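Zinc chaperone AztD (Citrobacter koseri, PDB 6CMK) acts as a periplasmic zinc chaperone that hands one zinc ion directly to the solute-binding protein AztC of the AztABCD transport system. Local coordinates at residues B[219-224]-B[267-272]; B[261-266]-B[301-306]; B[115-120]-B[145-150]. All blocks are in the same frame, centred on the assembly; numbering follows the deposited sequence.

Contact 1. Residues B[219-224]-B[267-272]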
ATOM      1  N   ALA B 219     -10.965   4.737 -15.469  1.00 12.74           N
ATOM      2  CA  ALA B 219     -10.341   3.821 -14.527  1.00 11.54           C
ATOM      3  C   ALA B 219      -9.075   4.459 -13.995  1.00 11.22           C
ATOM      4  O   ALA B 219      -8.483   5.322 -14.639  1.00 13.46           O
ATOM      5  CB  ALA B 219      -9.992   2.477 -15.167  1.00 14.44           C
ATOM      6  N   GLY B 220      -8.638   3.983 -12.833  1.00 12.39           N
ATOM      7  CA  GLY B 220      -7.387   4.408 -12.243  1.00 13.88           C
ATOM      8  C   GLY B 220      -6.380   3.274 -12.194  1.00 11.27           C
ATOM      9  O   GLY B 220      -6.748   2.110 -12.060  1.00 12.57           O
ATOM     10  N   SER B 221      -5.104   3.628 -12.288  1.00 11.11           N
ATOM     11  CA  SER B 221      -4.032   2.651 -12.121  1.00  9.89           C
ATOM     12  C   SER B 221      -2.873   3.376 -11.450  1.00 10.20           C
ATOM     13  O   SER B 221      -2.210   4.209 -12.075  1.00 10.63           O
ATOM     14  CB  SER B 221      -3.616   2.054 -13.458  1.00 12.49           C
ATOM     15  OG  SER B 221      -2.638   1.028 -13.274  1.00 12.13           O
ATOM     16  N   GLY B 222      -2.625   3.047 -10.189  1.00 12.72           N
ATOM     17  CA  GLY B 222      -1.609   3.787  -9.453  1.00 14.60           C
ATOM     18  C   GLY B 222      -1.944   5.259  -9.439  1.00 12.53           C
ATOM     19  O   GLY B 222      -3.096   5.652  -9.230  1.00 14.28           O
ATOM     20  N   ASP B 223      -0.931   6.097  -9.675  1.00 10.27           N
ATOM     21  CA  ASP B 223      -1.111   7.542  -9.581  1.00 14.46           C
ATOM     22  C   ASP B 223      -1.722   8.168 -10.833  1.00 12.13           C
ATOM     23  O   ASP B 223      -1.828   9.402 -10.898  1.00 12.72           O
ATOM     24  CB  ASP B 223       0.230   8.214  -9.264  1.00 14.89           C
ATOM     25  CG  ASP B 223       1.175   8.284 -10.454  1.00 17.55           C
ATOM     26  OD1 ASP B 223       0.979   7.606 -11.491  1.00 16.85           O
ATOM     27  OD2 ASP B 223       2.151   9.053 -10.336  1.00 21.30           O
ATOM     28  N   THR B 224      -2.172   7.367 -11.799  1.00 12.43           N
ATOM     29  CA  THR B 224      -2.662   7.873 -13.076  1.00 15.23           C
ATOM     30  C   THR B 224      -4.111   7.453 -13.269  1.00 14.18           C
ATOM     31  O   THR B 224      -4.461   6.292 -13.047  1.00 13.69           O
ATOM     32  CB  THR B 224      -1.793   7.364 -14.233  1.00 14.28           C
ATOM     33  OG1 THR B 224      -0.452   7.823 -14.031  1.00 16.09           O
ATOM     34  CG2 THR B 224      -2.296   7.895 -15.579  1.00 14.91           C
ATOM     35  N   GLY B 267      -1.213  -3.687  -9.179  1.00 30.49           N
ATOM     36  CA  GLY B 267       0.171  -3.778  -8.755  1.00 24.92           C
ATOM     37  C   GLY B 267       1.165  -3.284  -9.774  1.00 31.04           C
ATOM     38  O   GLY B 267       2.337  -3.069  -9.466  1.00 24.96           O
ATOM     39  N   MET B 268       0.691  -3.083 -10.991  1.00 20.76           N
ATOM     40  CA  MET B 268       1.467  -2.613 -12.119  1.00 14.75           C
ATOM     41  C   MET B 268       0.599  -1.567 -12.803  1.00 14.17           C
ATOM     42  O   MET B 268      -0.627  -1.688 -12.789  1.00 19.40           O
ATOM     43  CB  MET B 268       1.786  -3.815 -13.027  1.00 27.43           C
ATOM     44  CG  MET B 268       2.546  -3.580 -14.304  1.00 34.85           C
ATOM     45  SD  MET B 268       2.974  -5.220 -14.962  1.00 27.80           S
ATOM     46  CE  MET B 268       1.509  -5.654 -15.889  1.00 24.01           C
ATOM     47  N   GLN B 269       1.214  -0.521 -13.365  1.00 13.39           N
ATOM     48  CA  GLN B 269       0.441   0.553 -13.995  1.00 12.53           C
ATOM     49  C   GLN B 269       0.157   0.226 -15.454  1.00 14.53           C
ATOM     50  O   GLN B 269       1.075   0.191 -16.283  1.00 15.10           O
ATOM     51  CB  GLN B 269       1.158   1.894 -13.884  1.00 13.55           C
ATOM     52  CG  GLN B 269       1.119   2.443 -12.483  1.00 14.78           C
ATOM     53  CD  GLN B 269       1.613   3.871 -12.414  1.00 14.89           C
ATOM     54  OE1 GLN B 269       2.814   4.125 -12.429  1.00 14.88           O
ATOM     55  NE2 GLN B 269       0.678   4.815 -12.375  1.00 12.77           N
ATOM     56  N   TYR B 270      -1.125   0.014 -15.769  1.00 15.13           N
ATOM     57  CA  TYR B 270      -1.581  -0.162 -17.140  1.00 12.22           C
ATOM     58  C   TYR B 270      -3.090   0.012 -17.156  1.00 13.37           C
ATOM     59  O   TYR B 270      -3.750  -0.040 -16.118  1.00 12.32           O
ATOM     60  CB  TYR B 270      -1.204  -1.543 -17.707  1.00 13.25           C
ATOM     61  CG  TYR B 270      -1.915  -2.706 -17.049  1.00 13.60           C
ATOM     62  CD1 TYR B 270      -1.374  -3.353 -15.940  1.00 14.63           C
ATOM     63  CD2 TYR B 270      -3.131  -3.164 -17.535  1.00 18.57           C
ATOM     64  CE1 TYR B 270      -2.024  -4.426 -15.344  1.00 15.28           C
ATOM     65  CE2 TYR B 270      -3.785  -4.221 -16.944  1.00 19.50           C
ATOM     66  CZ  TYR B 270      -3.231  -4.856 -15.859  1.00 17.92           C
ATOM     67  OH  TYR B 270      -3.894  -5.899 -15.279  1.00 18.38           O
ATOM     68  N   PHE B 271      -3.633   0.174 -18.365  1.00 14.23           N
ATOM     69  CA  PHE B 271      -5.066   0.156 -18.569  1.00 13.49           C
ATOM     70  C   PHE B 271      -5.404  -0.881 -19.623  1.00 14.45           C
ATOM     71  O   PHE B 271      -4.609  -1.157 -20.523  1.00 14.25           O
ATOM     72  CB  PHE B 271      -5.582   1.537 -18.985  1.00 11.90           C
ATOM     73  CG  PHE B 271      -5.314   2.586 -17.965  1.00 14.21           C
ATOM     74  CD1 PHE B 271      -6.115   2.681 -16.849  1.00 12.72           C
ATOM     75  CD2 PHE B 271      -4.237   3.446 -18.099  1.00 15.57           C
ATOM     76  CE1 PHE B 271      -5.855   3.624 -15.876  1.00 13.81           C
ATOM     77  CE2 PHE B 271      -3.974   4.397 -17.136  1.00 14.32           C
ATOM     78  CZ  PHE B 271      -4.781   4.488 -16.022  1.00 11.76           C
ATOM     79  N   ILE B 272      -6.579  -1.482 -19.480  1.00 13.15           N
ATOM     80  CA  ILE B 272      -7.168  -2.292 -20.536  1.00 12.44           C
ATOM     81  C   ILE B 272      -8.484  -1.642 -20.920  1.00 13.36           C
ATOM     82  O   ILE B 272      -9.290  -1.288 -20.050  1.00 14.86           O
ATOM     83  CB  ILE B 272      -7.370  -3.750 -20.102  1.00 12.77           C
ATOM     84  CG1 ILE B 272      -6.017  -4.393 -19.787  1.00 16.06           C
ATOM     85  CG2 ILE B 272      -8.072  -4.544 -21.217  1.00 18.14           C
ATOM     86  CD1 ILE B 272      -6.130  -5.788 -19.228  1.00 20.31           C
TER
HETATM   87  O   HOH W   1       3.640   6.449 -12.947  1.00 35.70           O

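Contact 2. Residues B[261-266]-B[301-306]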
ATOM      1  N   THR B 261     -14.864   1.682 -22.308  1.00 19.56           N
ATOM      2  CA  THR B 261     -14.861   1.102 -20.972  1.00 14.42           C
ATOM      3  C   THR B 261     -13.426   0.748 -20.622  1.00 14.67           C
ATOM      4  O   THR B 261     -12.719   0.196 -21.466  1.00 16.19           O
ATOM      5  CB  THR B 261     -15.730  -0.164 -20.900  1.00 26.30           C
ATOM      6  OG1 THR B 261     -16.975   0.069 -21.566  1.00 34.68           O
ATOM      7  CG2 THR B 261     -15.995  -0.562 -19.453  1.00 23.32           C
ATOM      8  N   LEU B 262     -13.007   1.066 -19.391  1.00 18.12           N
ATOM      9  CA  LEU B 262     -11.632   0.868 -18.951  1.00 14.70           C
ATOM     10  C   LEU B 262     -11.559   0.146 -17.612  1.00 13.44           C
ATOM     11  O   LEU B 262     -12.436   0.288 -16.756  1.00 15.74           O
ATOM     12  CB  LEU B 262     -10.889   2.191 -18.782  1.00 16.09           C
ATOM     13  CG  LEU B 262     -10.561   2.991 -20.025  1.00 15.15           C
ATOM     14  CD1 LEU B 262     -10.321   4.443 -19.639  1.00 19.04           C
ATOM     15  CD2 LEU B 262      -9.365   2.399 -20.739  1.00 16.17           C
ATOM     16  N   ILE B 263     -10.465  -0.596 -17.430  1.00 12.12           N
ATOM     17  CA  ILE B 263     -10.027  -1.089 -16.131  1.00 11.94           C
ATOM     18  C   ILE B 263      -8.542  -0.761 -15.988  1.00 11.26           C
ATOM     19  O   ILE B 263      -7.831  -0.535 -16.973  1.00 11.41           O
ATOM     20  CB  ILE B 263     -10.263  -2.606 -15.946  1.00 16.91           C
ATOM     21  CG1 ILE B 263      -9.589  -3.393 -17.071  1.00 13.94           C
ATOM     22  CG2 ILE B 263     -11.761  -2.915 -15.888  1.00 18.85           C
ATOM     23  CD1 ILE B 263      -9.650  -4.894 -16.884  1.00 15.28           C
ATOM     24  N   GLY B 264      -8.091  -0.700 -14.743  1.00 12.79           N
ATOM     25  CA  GLY B 264      -6.719  -0.305 -14.431  1.00 11.21           C
ATOM     26  C   GLY B 264      -5.994  -1.324 -13.575  1.00 10.89           C
ATOM     27  O   GLY B 264      -6.558  -1.863 -12.621  1.00 13.77           O
ATOM     28  N   GLY B 265      -4.730  -1.562 -13.914  1.00 13.15           N
ATOM     29  CA  GLY B 265      -3.914  -2.476 -13.132  1.00 12.80           C
ATOM     30  C   GLY B 265      -3.721  -1.993 -11.707  1.00 12.25           C
ATOM     31  O   GLY B 265      -3.703  -0.794 -11.427  1.00 15.16           O
ATOM     32  N   LYS B 266      -3.563  -2.943 -10.790  1.00 16.35           N
ATOM     33  CA  LYS B 266      -3.384  -2.577  -9.386  1.00 21.53           C
ATOM     34  C   LYS B 266      -1.927  -2.591  -8.943  1.00 30.15           C
ATOM     35  O   LYS B 266      -1.444  -1.599  -8.384  1.00 41.46           O
ATOM     36  CB  LYS B 266      -4.211  -3.498  -8.483  1.00 27.36           C
ATOM     37  CG  LYS B 266      -5.603  -2.959  -8.202  1.00 58.02           C
ATOM     38  CD  LYS B 266      -5.797  -2.591  -6.734  1.00 80.80           C
ATOM     39  CE  LYS B 266      -4.858  -1.480  -6.271  1.00 85.26           C
ATOM     40  NZ  LYS B 266      -5.505  -0.594  -5.256  1.00 84.05           N
ATOM     41  N   VAL B 301     -17.739  -9.949 -22.641  1.00 16.49           N
ATOM     42  CA  VAL B 301     -18.800  -9.764 -21.658  1.00 16.50           C
ATOM     43  C   VAL B 301     -18.340  -8.894 -20.492  1.00 16.20           C
ATOM     44  O   VAL B 301     -19.074  -8.015 -20.036  1.00 19.50           O
ATOM     45  CB  VAL B 301     -19.294 -11.140 -21.151  1.00 16.75           C
ATOM     46  CG1 VAL B 301     -20.272 -10.977 -19.977  1.00 21.03           C
ATOM     47  CG2 VAL B 301     -19.945 -11.940 -22.287  1.00 19.88           C
ATOM     48  N   HIS B 302     -17.129  -9.134 -19.994  1.00 15.25           N
ATOM     49  CA  HIS B 302     -16.634  -8.444 -18.808  1.00 14.62           C
ATOM     50  C   HIS B 302     -15.121  -8.601 -18.736  1.00 18.12           C
ATOM     51  O   HIS B 302     -14.562  -9.534 -19.308  1.00 15.77           O
ATOM     52  CB  HIS B 302     -17.291  -9.011 -17.542  1.00 14.77           C
ATOM     53  CG  HIS B 302     -17.064  -8.183 -16.316  1.00 16.02           C
ATOM     54  ND1 HIS B 302     -16.618  -8.719 -15.127  1.00 14.44           N
ATOM     55  CD2 HIS B 302     -17.216  -6.854 -16.102  1.00 18.17           C
ATOM     56  CE1 HIS B 302     -16.521  -7.753 -14.225  1.00 15.24           C
ATOM     57  NE2 HIS B 302     -16.878  -6.613 -14.795  1.00 17.22           N
ATOM     58  N   PHE B 303     -14.454  -7.678 -18.046  1.00 15.52           N
ATOM     59  CA  PHE B 303     -13.054  -7.914 -17.726  1.00 13.15           C
ATOM     60  C   PHE B 303     -12.706  -7.281 -16.382  1.00 12.62           C
ATOM     61  O   PHE B 303     -13.396  -6.382 -15.894  1.00 14.51           O
ATOM     62  CB  PHE B 303     -12.096  -7.455 -18.855  1.00 16.49           C
ATOM     63  CG  PHE B 303     -12.288  -6.032 -19.388  1.00 13.42           C
ATOM     64  CD1 PHE B 303     -12.989  -5.048 -18.710  1.00 16.36           C
ATOM     65  CD2 PHE B 303     -11.732  -5.714 -20.624  1.00 13.50           C
ATOM     66  CE1 PHE B 303     -13.115  -3.769 -19.252  1.00 18.80           C
ATOM     67  CE2 PHE B 303     -11.854  -4.454 -21.171  1.00 17.35           C
ATOM     68  CZ  PHE B 303     -12.544  -3.476 -20.485  1.00 18.48           C
ATOM     69  N   VAL B 304     -11.654  -7.828 -15.759  1.00 13.27           N
ATOM     70  CA  VAL B 304     -11.134  -7.329 -14.485  1.00 11.78           C
ATOM     71  C   VAL B 304      -9.643  -7.615 -14.443  1.00 11.48           C
ATOM     72  O   VAL B 304      -9.143  -8.514 -15.125  1.00 13.99           O
ATOM     73  CB  VAL B 304     -11.794  -7.972 -13.235  1.00 17.38           C
ATOM     74  CG1 VAL B 304     -13.315  -7.813 -13.221  1.00 31.50           C
ATOM     75  CG2 VAL B 304     -11.408  -9.456 -13.104  1.00 14.09           C
ATOM     76  N   VAL B 305      -8.922  -6.863 -13.600  1.00 13.00           N
ATOM     77  CA  VAL B 305      -7.510  -7.141 -13.390  1.00 12.68           C
ATOM     78  C   VAL B 305      -7.358  -8.086 -12.202  1.00 15.10           C
ATOM     79  O   VAL B 305      -8.243  -8.228 -11.354  1.00 13.02           O
ATOM     80  CB  VAL B 305      -6.670  -5.853 -13.183  1.00 13.93           C
ATOM     81  CG1 VAL B 305      -6.905  -4.865 -14.327  1.00 15.17           C
ATOM     82  CG2 VAL B 305      -6.949  -5.204 -11.823  1.00 14.32           C
ATOM     83  N   ASP B 306      -6.221  -8.764 -12.147  1.00 13.25           N
ATOM     84  CA  ASP B 306      -5.881  -9.560 -10.979  1.00 11.45           C
ATOM     85  C   ASP B 306      -5.086  -8.664 -10.039  1.00 12.52           C
ATOM     86  O   ASP B 306      -3.978  -8.239 -10.401  1.00 15.39           O
ATOM     87  CB  ASP B 306      -5.076 -10.790 -11.365  1.00 12.95           C
ATOM     88  CG  ASP B 306      -4.931 -11.787 -10.214  1.00 16.26           C
ATOM     89  OD1 ASP B 306      -4.675 -11.362  -9.062  1.00 16.03           O
ATOM     90  OD2 ASP B 306      -5.053 -13.005 -10.469  1.00 14.33           O
TER
HETATM   91  O   HOH W   2      -3.151  -5.793 -11.197  1.00 24.37           O

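Contact 3. Residues B[115-120]-B[145-150]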
ATOM      1  N   LEU B 115     -24.272   1.067   6.219  1.00 22.88           N
ATOM      2  CA  LEU B 115     -24.004   2.328   6.880  1.00 20.03           C
ATOM      3  C   LEU B 115     -25.160   3.288   6.668  1.00 17.63           C
ATOM      4  O   LEU B 115     -25.983   3.106   5.761  1.00 23.54           O
ATOM      5  CB  LEU B 115     -22.712   2.932   6.350  1.00 16.65           C
ATOM      6  CG  LEU B 115     -21.441   2.216   6.807  1.00 20.81           C
ATOM      7  CD1 LEU B 115     -20.258   2.671   5.976  1.00 28.01           C
ATOM      8  CD2 LEU B 115     -21.174   2.428   8.297  1.00 29.68           C
ATOM      9  N   PRO B 116     -25.272   4.315   7.518  1.00 23.14           N
ATOM     10  CA  PRO B 116     -26.360   5.289   7.338  1.00 24.16           C
ATOM     11  C   PRO B 116     -26.171   6.197   6.136  1.00 21.08           C
ATOM     12  O   PRO B 116     -27.155   6.794   5.680  1.00 22.53           O
ATOM     13  CB  PRO B 116     -26.341   6.088   8.651  1.00 25.52           C
ATOM     14  CG  PRO B 116     -24.947   5.940   9.165  1.00 22.14           C
ATOM     15  CD  PRO B 116     -24.504   4.561   8.753  1.00 21.42           C
ATOM     16  N   LEU B 117     -24.950   6.327   5.617  1.00 22.50           N
ATOM     17  CA  LEU B 117     -24.718   7.210   4.484  1.00 24.52           C
ATOM     18  C   LEU B 117     -25.484   6.729   3.263  1.00 23.25           C
ATOM     19  O   LEU B 117     -25.272   5.607   2.784  1.00 24.33           O
ATOM     20  CB  LEU B 117     -23.230   7.300   4.147  1.00 27.03           C
ATOM     21  CG  LEU B 117     -22.955   8.130   2.882  1.00 25.96           C
ATOM     22  CD1 LEU B 117     -23.186   9.595   3.166  1.00 30.02           C
ATOM     23  CD2 LEU B 117     -21.548   7.949   2.394  1.00 31.55           C
ATOM     24  N   GLU B 118     -26.343   7.601   2.749  1.00 23.37           N
ATOM     25  CA  GLU B 118     -26.958   7.446   1.440  1.00 20.65           C
ATOM     26  C   GLU B 118     -26.703   8.712   0.641  1.00 25.37           C
ATOM     27  O   GLU B 118     -26.751   9.817   1.186  1.00 27.88           O
ATOM     28  CB  GLU B 118     -28.464   7.218   1.527  1.00 25.44           C
ATOM     29  CG  GLU B 118     -28.897   5.915   2.150  1.00 30.47           C
ATOM     30  CD  GLU B 118     -30.401   5.731   2.057  1.00 40.31           C
ATOM     31  OE1 GLU B 118     -31.096   6.713   1.723  1.00 42.58           O
ATOM     32  OE2 GLU B 118     -30.885   4.610   2.306  1.00 32.49           O
ATOM     33  N   LEU B 119     -26.436   8.545  -0.646  1.00 20.23           N
ATOM     34  CA  LEU B 119     -26.353   9.651  -1.588  1.00 20.67           C
ATOM     35  C   LEU B 119     -27.579   9.594  -2.482  1.00 20.28           C
ATOM     36  O   LEU B 119     -27.835   8.566  -3.113  1.00 24.70           O
ATOM     37  CB  LEU B 119     -25.088   9.561  -2.442  1.00 21.62           C
ATOM     38  CG  LEU B 119     -23.788   9.284  -1.690  1.00 22.31           C
ATOM     39  CD1 LEU B 119     -22.640   9.139  -2.671  1.00 24.77           C
ATOM     40  CD2 LEU B 119     -23.527  10.401  -0.692  1.00 22.67           C
ATOM     41  N   THR B 120     -28.319  10.695  -2.558  1.00 22.69           N
ATOM     42  CA  THR B 120     -29.551  10.716  -3.331  1.00 21.31           C
ATOM     43  C   THR B 120     -29.486  11.750  -4.441  1.00 25.24           C
ATOM     44  O   THR B 120     -28.883  12.819  -4.291  1.00 22.84           O
ATOM     45  CB  THR B 120     -30.762  10.988  -2.440  1.00 30.81           C
ATOM     46  OG1 THR B 120     -30.642  12.289  -1.854  1.00 36.60           O
ATOM     47  CG2 THR B 120     -30.839   9.940  -1.346  1.00 29.25           C
ATOM     48  N   GLN B 145     -21.412  14.742  -6.443  1.00 16.43           N
ATOM     49  CA  GLN B 145     -21.281  14.771  -4.991  1.00 16.30           C
ATOM     50  C   GLN B 145     -19.914  14.236  -4.598  1.00 15.50           C
ATOM     51  O   GLN B 145     -19.551  13.119  -4.970  1.00 17.90           O
ATOM     52  CB  GLN B 145     -22.396  13.971  -4.330  1.00 19.75           C
ATOM     53  CG  GLN B 145     -23.760  14.583  -4.597  1.00 20.08           C
ATOM     54  CD  GLN B 145     -24.895  13.847  -3.920  1.00 18.94           C
ATOM     55  OE1 GLN B 145     -24.707  13.156  -2.920  1.00 21.54           O
ATOM     56  NE2 GLN B 145     -26.086  13.999  -4.464  1.00 20.84           N
ATOM     57  N   ILE B 146     -19.151  15.046  -3.873  1.00 16.46           N
ATOM     58  CA  ILE B 146     -17.807  14.683  -3.435  1.00 15.01           C
ATOM     59  C   ILE B 146     -17.817  14.534  -1.920  1.00 14.68           C
ATOM     60  O   ILE B 146     -18.397  15.357  -1.204  1.00 17.13           O
ATOM     61  CB  ILE B 146     -16.763  15.722  -3.899  1.00 19.42           C
ATOM     62  CG1 ILE B 146     -16.465  15.556  -5.396  1.00 30.03           C
ATOM     63  CG2 ILE B 146     -15.441  15.556  -3.161  1.00 21.67           C
ATOM     64  CD1 ILE B 146     -17.537  16.082  -6.315  1.00 42.50           C
ATOM     65  N   LEU B 147     -17.167  13.484  -1.432  1.00 14.12           N
ATOM     66  CA  LEU B 147     -17.137  13.196  -0.008  1.00 14.08           C
ATOM     67  C   LEU B 147     -15.890  12.372   0.279  1.00 13.92           C
ATOM     68  O   LEU B 147     -15.033  12.192  -0.588  1.00 15.22           O
ATOM     69  CB  LEU B 147     -18.410  12.484   0.437  1.00 14.92           C
ATOM     70  CG  LEU B 147     -18.782  11.205  -0.304  1.00 21.25           C
ATOM     71  CD1 LEU B 147     -19.548  10.332   0.647  1.00 23.05           C
ATOM     72  CD2 LEU B 147     -19.616  11.495  -1.553  1.00 21.77           C
ATOM     73  N   GLY B 148     -15.778  11.906   1.520  1.00 16.08           N
ATOM     74  CA  GLY B 148     -14.602  11.177   1.950  1.00 13.30           C
ATOM     75  C   GLY B 148     -14.963   9.933   2.735  1.00 15.39           C
ATOM     76  O   GLY B 148     -15.925   9.915   3.492  1.00 17.40           O
ATOM     77  N   GLU B 149     -14.141   8.894   2.555  1.00 13.88           N
ATOM     78  CA  GLU B 149     -14.388   7.586   3.159  1.00 13.32           C
ATOM     79  C   GLU B 149     -14.245   7.606   4.676  1.00 12.56           C
ATOM     80  O   GLU B 149     -14.981   6.904   5.379  1.00 15.50           O
ATOM     81  CB  GLU B 149     -13.425   6.540   2.582  1.00 15.89           C
ATOM     82  CG  GLU B 149     -13.671   5.138   3.149  1.00 18.73           C
ATOM     83  CD  GLU B 149     -12.749   4.067   2.580  1.00 21.75           C
ATOM     84  OE1 GLU B 149     -11.536   4.329   2.460  1.00 24.70           O
ATOM     85  OE2 GLU B 149     -13.239   2.951   2.272  1.00 16.29           O
ATOM     86  N   SER B 150     -13.277   8.358   5.201  1.00 15.50           N
ATOM     87  CA  SER B 150     -13.086   8.382   6.647  1.00 18.09           C
ATOM     88  C   SER B 150     -14.331   8.912   7.342  1.00 17.95           C
ATOM     89  O   SER B 150     -14.802   8.333   8.330  1.00 16.82           O
ATOM     90  CB  SER B 150     -11.856   9.218   6.998  1.00 24.56           C
ATOM     91  OG  SER B 150     -11.735   9.376   8.404  1.00 29.99           O
TER
HETATM   92  O   HOH W   3     -26.931  12.930  -1.273  1.00 23.67           O

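Contact 1. Residues B[219-224]-B[267-272]
Asp223 OD1 is gripped from two directions: Gln269 NE2 donates to it at 2.9 Å on its anti side, tilted out of the carboxylate plane, while Thr224 OG1 donates from the opposite face. Gln269 NE2 spends a second N-H on Ser221 O at 3.0 Å, nearly straight at 171° and close to its own amide plane. Its two N-H bonds, to Ser221 O and Asp223 OD1, set the rotation of the amide. Ser221 O is shared in turn, taking Thr224 N, the closing bond of a type II' turn, on its other face. Gly222 sits at positive phi in that turn. Ser221 OG, turned anti to the backbone N (chi1 -176°), accepts from Tyr270 N at 3.1 Å and has a further partner in Gly265 O. Beside these bonds, the Phe271 ring meets Thr224 O in plane at its edge, CZ to O 3.5 Å, while Ser221 CB approaches obliquely, 3.7 Å from CE1. The turn joins strands 218-221 and 224-228 of one sheet, and Gln269, in the loop just before strand 271-274 of the next, bonds to it: an inter-blade contact of the beta-propeller.

Contact 2. Residues B[261-266]-B[301-306]
Strands 262-264 and 301-305 run nearly parallel, their directions 18° apart and their axes 6.7 Å from each other at closest approach, and what joins them directly is apolar side-chain packing. Ile263 is the central piece. Its CG1 lies between the backbone N and the carbonyl carbon (chi1 56°), and beyond it CD1 sits over one face of the Phe303 ring, a CH-pi contact 4.1 Å from the centroid and 26° off the ring normal. CG1 of the same side chain lies above that face too, displaced toward the rim, and the CG2 branch comes within 3.7 Å of Phe303 CE1. At the ring's edge, in its plane, Thr261 O stands 3.8 Å from CZ. The two strands are each first in a four-stranded antiparallel sheet, so the contact is the packing of one propeller blade against the next near the central axis. Ile272, from the strand paired with 262-264, also touches both Ile263 and Phe303 and extends this apolar patch. Farther along, Ile263 and Val305 slide past each other in opposite directions, with CD1 of the isoleucine 3.8 Å from CG1 of the valine. Both methyls of Val305 rest against the backbone at Gly264 O, CG2 at 3.5 Å. Where the strands end, a water takes over: it accepts from Lys266 N and donates to Asp306 O at 2.7 Å. Asp306 itself turns back into its own blade, its OD2 forming a salt bridge with Arg309 and a hydrogen bond with Tyr314.

Contact 3. Residues B[115-120]-B[145-150]
Gln145 and Thr120 make the direct polar link between these segments: Gln145 NE2 donates to Thr120 O at 3.0 Å, with an N-H...O angle of 149°. The acceptor lies in the plane of the glutamine amide, whereas the donor stands above the plane of the threonine carbonyl. The other end of the amide is tied by water, which donates to Gln145 OE1 at 2.8 Å and accepts from Thr120 N. Between them, the two links bring both the N-H and the C=O of one exposed residue to a single buried amide and hold that amide against rotation. The strands, 117-120 and 145-148, run antiparallel at 167° with axes 9.7 Å apart, a spacing that suits face-to-face packing of two sheets through their side chains. They belong to successive blades of the beta-propeller, and the packing lies well out from its centre. The apolar contacts are made by leucines. Leu117 and Leu147 meet tip to tip, CD2 to CD1 at 3.6 Å. Leu119 crosses Leu147 at a slant, its CD1 4.0 Å from CD2, and also runs past Gln145 in the opposite direction, its CB 3.6 Å from OE1. Val152 of helix 149-153 touches Leu117 and Leu147, and Ile159 packs on Leu119, Gln145 and Leu147.

In the fold
Followed from the N terminus, the chain first closes contact 3, where strand 143-148 returns after 24 intervening residues to pack on strand 113-120 of the preceding blade. Contact 1 opens only later, in series with it, and their centres lie about 25 Å apart. Contacts 1 and 2 cross: 261-266 falls inside the loop closed by contact 1, while 301-306 lies beyond it. Strands 262-264 and 271-274 are neighbours in one sheet, so this blade meets the preceding blade through contact 1 and the following one through contact 2. The two contacts also touch directly, with Tyr270 OH packed against Val305. Together the three contacts illustrate how successive propeller blades are joined locally around the ring.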